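Local coordinates for NAD(+) phosphorylase MbcT (Mycobacterium tuberculosis, PDB 6FKG), which degrades NAD(+) by phosphorolysis as the toxin of a type II toxin-antitoxin system, killing the cell unless the antitoxin MbcA blocks its active site, at residues B[27-32]-B[90-95]; B[7-12]-B[129-134]. All blocks are in the same frame, centred on the assembly; numbering follows the deposited sequence. Where two conformers were deposited one is given.

Contact 1: residues B[27-32]-B[90-95]; sequences RYTGAH and RLHTID
Four backbone hydrogen bonds set the register between 27-32 and 90-95. Arg27 and His92 form one antiparallel hydrogen-bonded pair: Arg27 N gives to His92 O at 3.0 Å, and His92 N returns to Arg27 O at 2.8 Å, nearly along the C=O axis. Thr29 and Arg90 form the next such pair, with Arg90 N to Thr29 O at 2.8 Å. Between them Tyr28 faces Leu91 in a non-hydrogen-bonded pair, where Tyr28 CA lies 3.2 Å from Arg90 O in a CA-H...O contact. On the face carrying Arg27, Thr29, Arg90 and His92, His92 NE2 donates to Thr29 OG1 at 2.8 Å, with the oxygen in the ring plane; the same hydroxyl gives its proton to Gly30 O from above the carbonyl plane. The strands 19-30 and 89-103 pair within the mixed sheet of the RES domain, their short segments 142° apart in direction. Past the strand end, Ala31 CB lies over one face of the Arg90 guanidinium and 3.8 Å from Arg90 CG.

Farther out, Ser172 on strand 167-174 holds His92 ND1, so both ring nitrogens are engaged, and Asp174 OD1 forms a salt bridge with Arg90 NE. The extended Arg27, chi1 -180°, turns one guanidinium face to Thr29 CG2, offset toward the rim, and reaches carbonyls of Ala35, Ser37 and, on an MbcA chain, Glu111. On the other face, Tyr28 and Leu91 pack against Cys66 of helix 63-76.

Contact 2: residues B[7-12]-B[129-134]; sequences EGLVQR and QAVGHA
CG of Leu9 stands anti to the backbone N, beside the carbonyl carbon (chi1 178°), and with chi2 at 69° the forked end of the side chain extends across to helix 129-134, its two methyls landing at different places. CD2 does most of the touching: it lies 3.7 Å from Ala130 O, 4.1 Å from Ala130 CB and 4.3 Å from Ala134 CB, and so sits beside the first residue and the last of a helical turn. The other branch, CD1, meets Val131 CG2 at 4.3 Å. Val10 adds a lighter touch, its CG2 being 4.4 Å from Ala134 CB. Ala130 O also accepts from Ala134 N inside its own helix; the approach of the methyl is van der Waals packing, and no hydrogen bond links the segments. The backbones come nearest where the short side chain of Ala134 faces the other helix, with Val10 CA and Ala134 CA 5.7 Å apart, although the short axes pass no closer than 9.9 Å. Their crossing angle of -62° makes this an oblique helix-helix contact of limited extent, burying 174 Å² in all.

Ile13, one turn beyond Leu9 on helix 7-16, extends the apolar patch onto Val131 and Ala134. Antitoxin chains border it: on one MbcA chain Val45 packs on Leu9 and Pro47 on Ala130 and Val131, while Val7 of another packs on Val10. Helix 7-16 leads into strand 19-30 of the mixed sheet, and Val131 of helix 126-137 also touches Leu104, in the loop that follows strand 89-103.

In the fold
The centres of contacts 1 and 2 are 29 Å apart, on opposite sides of the chain's centre, and their nearest atoms remain about 15 Å from each other. Along the chain the order is 7-12, 27-32, 90-95, 129-134, so the helix pair of contact 2 brackets the strand pair of contact 1. Connectivity links them: helix 7-16 runs on into strand 19-30, whereas strand 89-103 precedes helix 126-137 with two short helices between. Contact 1 joins two strands of the mixed sheet; contact 2 docks the N-terminal helix on helix 126-137. MbcA chains touch both regions, consistent with the antitoxin gripping the toxin at several places in the assembly.

Contact 1: residues B[27-32]-B[90-95]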
# COMPACT_ATOMS: atom_id res chain seq x y z
N ARG B 27 -23.55 -10.52 39.06
CA ARG B 27 -22.49 -10.46 38.09
C ARG B 27 -21.38 -11.40 38.54
O ARG B 27 -21.13 -11.51 39.73
CB ARG B 27 -21.97 -9.03 37.99
CG ARG B 27 -20.87 -8.90 37.00
CD ARG B 27 -20.09 -7.61 37.17
NE ARG B 27 -19.15 -7.54 36.07
CZ ARG B 27 -18.25 -6.58 35.92
NH1 ARG B 27 -18.19 -5.60 36.82
NH2 ARG B 27 -17.44 -6.60 34.88
N TYR B 28 -20.67 -12.05 37.61
CA TYR B 28 -19.49 -12.81 38.02
C TYR B 28 -18.25 -12.20 37.36
O TYR B 28 -18.32 -11.59 36.29
CB TYR B 28 -19.64 -14.33 37.70
CG TYR B 28 -19.44 -14.67 36.24
CD1 TYR B 28 -20.43 -14.41 35.31
CD2 TYR B 28 -18.26 -15.24 35.80
CE1 TYR B 28 -20.25 -14.69 33.97
CE2 TYR B 28 -18.06 -15.53 34.45
CZ TYR B 28 -19.06 -15.25 33.55
OH TYR B 28 -18.87 -15.54 32.22
N THR B 29 -17.12 -12.30 38.06
CA THR B 29 -15.85 -11.81 37.54
C THR B 29 -14.77 -12.74 38.06
O THR B 29 -15.00 -13.49 39.01
CB THR B 29 -15.49 -10.37 38.02
OG1 THR B 29 -15.25 -10.38 39.43
CG2 THR B 29 -16.59 -9.37 37.67
N GLY B 30 -13.59 -12.67 37.47
CA GLY B 30 -12.41 -13.20 38.13
C GLY B 30 -12.32 -12.61 39.52
O GLY B 30 -12.76 -11.47 39.77
N ALA B 31 -11.73 -13.38 40.43
CA ALA B 31 -11.72 -13.04 41.85
C ALA B 31 -10.96 -11.74 42.13
O ALA B 31 -11.19 -11.09 43.15
CB ALA B 31 -11.11 -14.19 42.66
N HIS B 32 -10.05 -11.38 41.23
CA HIS B 32 -9.19 -10.21 41.41
C HIS B 32 -9.78 -8.93 40.82
O HIS B 32 -9.21 -7.84 41.01
CB HIS B 32 -7.81 -10.45 40.78
CG HIS B 32 -7.04 -11.56 41.42
ND1 HIS B 32 -6.52 -11.47 42.69
CD2 HIS B 32 -6.67 -12.77 40.95
CE1 HIS B 32 -5.88 -12.59 42.99
NE2 HIS B 32 -5.96 -13.40 41.94
N ARG B 90 -15.56 -14.93 41.33
CA ARG B 90 -16.44 -14.52 42.42
C ARG B 90 -17.80 -14.08 41.88
O ARG B 90 -17.91 -13.60 40.74
CB ARG B 90 -15.79 -13.41 43.25
CG ARG B 90 -14.63 -13.91 44.11
CD ARG B 90 -14.14 -12.86 45.09
NE ARG B 90 -13.16 -13.40 46.02
CZ ARG B 90 -12.32 -12.66 46.73
NH1 ARG B 90 -11.46 -13.23 47.57
NH2 ARG B 90 -12.34 -11.34 46.60
N LEU B 91 -18.82 -14.26 42.71
CA LEU B 91 -20.18 -13.89 42.38
C LEU B 91 -20.57 -12.68 43.20
O LEU B 91 -20.58 -12.73 44.44
CB LEU B 91 -21.14 -15.06 42.65
CG LEU B 91 -22.62 -14.74 42.43
CD1 LEU B 91 -22.92 -14.39 40.97
CD2 LEU B 91 -23.46 -15.92 42.87
N HIS B 92 -20.91 -11.60 42.51
CA HIS B 92 -21.26 -10.33 43.12
C HIS B 92 -22.74 -10.08 43.10
O HIS B 92 -23.38 -10.16 42.05
CB HIS B 92 -20.56 -9.19 42.40
CG HIS B 92 -19.10 -9.43 42.20
ND1 HIS B 92 -18.20 -9.44 43.25
CD2 HIS B 92 -18.39 -9.69 41.08
CE1 HIS B 92 -16.99 -9.68 42.77
NE2 HIS B 92 -17.08 -9.83 41.46
N THR B 93 -23.28 -9.76 44.26
CA THR B 93 -24.66 -9.36 44.40
C THR B 93 -24.70 -7.85 44.39
O THR B 93 -24.09 -7.22 45.26
CB THR B 93 -25.26 -9.90 45.69
OG1 THR B 93 -25.13 -11.32 45.73
CG2 THR B 93 -26.73 -9.51 45.80
N ILE B 94 -25.38 -7.27 43.41
CA ILE B 94 -25.36 -5.82 43.21
C ILE B 94 -26.78 -5.31 43.10
O ILE B 94 -27.52 -5.67 42.19
CB ILE B 94 -24.57 -5.45 41.94
CG1 ILE B 94 -23.11 -5.89 42.07
CG2 ILE B 94 -24.68 -3.93 41.67
CD1 ILE B 94 -22.32 -5.92 40.76
N ASP B 95 -27.17 -4.48 44.07
CA ASP B 95 -28.48 -3.84 44.06
C ASP B 95 -28.50 -2.69 43.06
O ASP B 95 -27.64 -1.79 43.09
CB ASP B 95 -28.85 -3.33 45.46
CG ASP B 95 -29.32 -4.44 46.38
OD1 ASP B 95 -29.68 -5.52 45.89
OD2 ASP B 95 -29.35 -4.20 47.61

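Contact 2: residues B[7-12]-B[129-134]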
# COMPACT_ATOMS: atom_id res chain seq x y z
N GLU B 7 -29.64 7.31 11.95
CA GLU B 7 -30.61 8.28 12.46
C GLU B 7 -31.97 7.63 12.80
O GLU B 7 -32.58 7.96 13.82
CB GLU B 7 -30.83 9.41 11.45
CG GLU B 7 -31.87 10.43 11.91
CD GLU B 7 -32.27 11.41 10.82
OE1 GLU B 7 -31.50 11.60 9.86
OE2 GLU B 7 -33.37 11.99 10.94
N GLY B 8 -32.41 6.72 11.94
CA GLY B 8 -33.68 6.02 12.13
C GLY B 8 -33.70 5.21 13.42
O GLY B 8 -34.67 5.25 14.17
N LEU B 9 -32.62 4.47 13.67
CA LEU B 9 -32.52 3.66 14.89
C LEU B 9 -32.46 4.52 16.14
O LEU B 9 -33.10 4.21 17.14
CB LEU B 9 -31.30 2.75 14.84
CG LEU B 9 -31.04 1.88 16.07
CD1 LEU B 9 -32.12 0.79 16.20
CD2 LEU B 9 -29.65 1.26 16.00
N VAL B 10 -31.68 5.60 16.08
CA VAL B 10 -31.59 6.52 17.20
C VAL B 10 -32.99 7.08 17.50
O VAL B 10 -33.40 7.14 18.65
CB VAL B 10 -30.59 7.67 16.93
CG1 VAL B 10 -30.63 8.69 18.05
CG2 VAL B 10 -29.17 7.13 16.77
N GLN B 11 -33.71 7.48 16.45
CA GLN B 11 -35.03 8.08 16.63
C GLN B 11 -35.99 7.08 17.26
O GLN B 11 -36.74 7.43 18.18
CB GLN B 11 -35.59 8.57 15.30
CG GLN B 11 -36.75 9.54 15.45
CD GLN B 11 -36.29 10.96 15.78
OE1 GLN B 11 -35.09 11.26 15.76
NE2 GLN B 11 -37.24 11.84 16.09
N ARG B 12 -35.96 5.85 16.78
CA ARG B 12 -36.86 4.82 17.28
C ARG B 12 -36.58 4.53 18.74
O ARG B 12 -37.51 4.38 19.54
CB ARG B 12 -36.75 3.54 16.45
CG ARG B 12 -37.36 3.66 15.08
CD ARG B 12 -38.74 4.28 15.15
NE ARG B 12 -39.60 3.79 14.09
CZ ARG B 12 -40.15 2.58 14.07
NH1 ARG B 12 -39.91 1.72 15.06
NH2 ARG B 12 -40.93 2.22 13.06
N GLN B 129 -25.32 -4.75 19.28
CA GLN B 129 -24.31 -3.73 19.58
C GLN B 129 -24.74 -2.35 19.09
O GLN B 129 -24.51 -1.35 19.76
CB GLN B 129 -22.96 -4.10 18.97
CG GLN B 129 -22.28 -5.26 19.70
CD GLN B 129 -20.96 -5.64 19.06
OE1 GLN B 129 -20.84 -5.68 17.84
NE2 GLN B 129 -19.96 -5.91 19.89
N ALA B 130 -25.36 -2.29 17.92
CA ALA B 130 -25.83 -1.02 17.40
C ALA B 130 -26.90 -0.45 18.31
O ALA B 130 -26.95 0.76 18.55
CB ALA B 130 -26.37 -1.18 15.99
N VAL B 131 -27.76 -1.32 18.83
CA VAL B 131 -28.82 -0.88 19.74
C VAL B 131 -28.23 -0.38 21.07
O VAL B 131 -28.63 0.69 21.56
CB VAL B 131 -29.85 -2.01 19.98
CG1 VAL B 131 -30.82 -1.64 21.08
CG2 VAL B 131 -30.62 -2.32 18.69
N GLY B 132 -27.29 -1.12 21.64
CA GLY B 132 -26.63 -0.68 22.87
C GLY B 132 -25.87 0.62 22.64
O GLY B 132 -25.89 1.52 23.48
N HIS B 133 -25.21 0.73 21.50
CA HIS B 133 -24.50 1.95 21.15
C HIS B 133 -25.45 3.15 21.15
O HIS B 133 -25.16 4.19 21.73
CB HIS B 133 -23.84 1.81 19.79
CG HIS B 133 -22.99 2.98 19.39
ND1 HIS B 133 -22.54 3.15 18.09
CD2 HIS B 133 -22.48 4.01 20.10
CE1 HIS B 133 -21.81 4.25 18.03
NE2 HIS B 133 -21.76 4.79 19.23
N ALA B 134 -26.60 2.99 20.51
CA ALA B 134 -27.56 4.09 20.41
C ALA B 134 -28.13 4.47 21.77
O ALA B 134 -28.32 5.65 22.06
CB ALA B 134 -28.68 3.71 19.44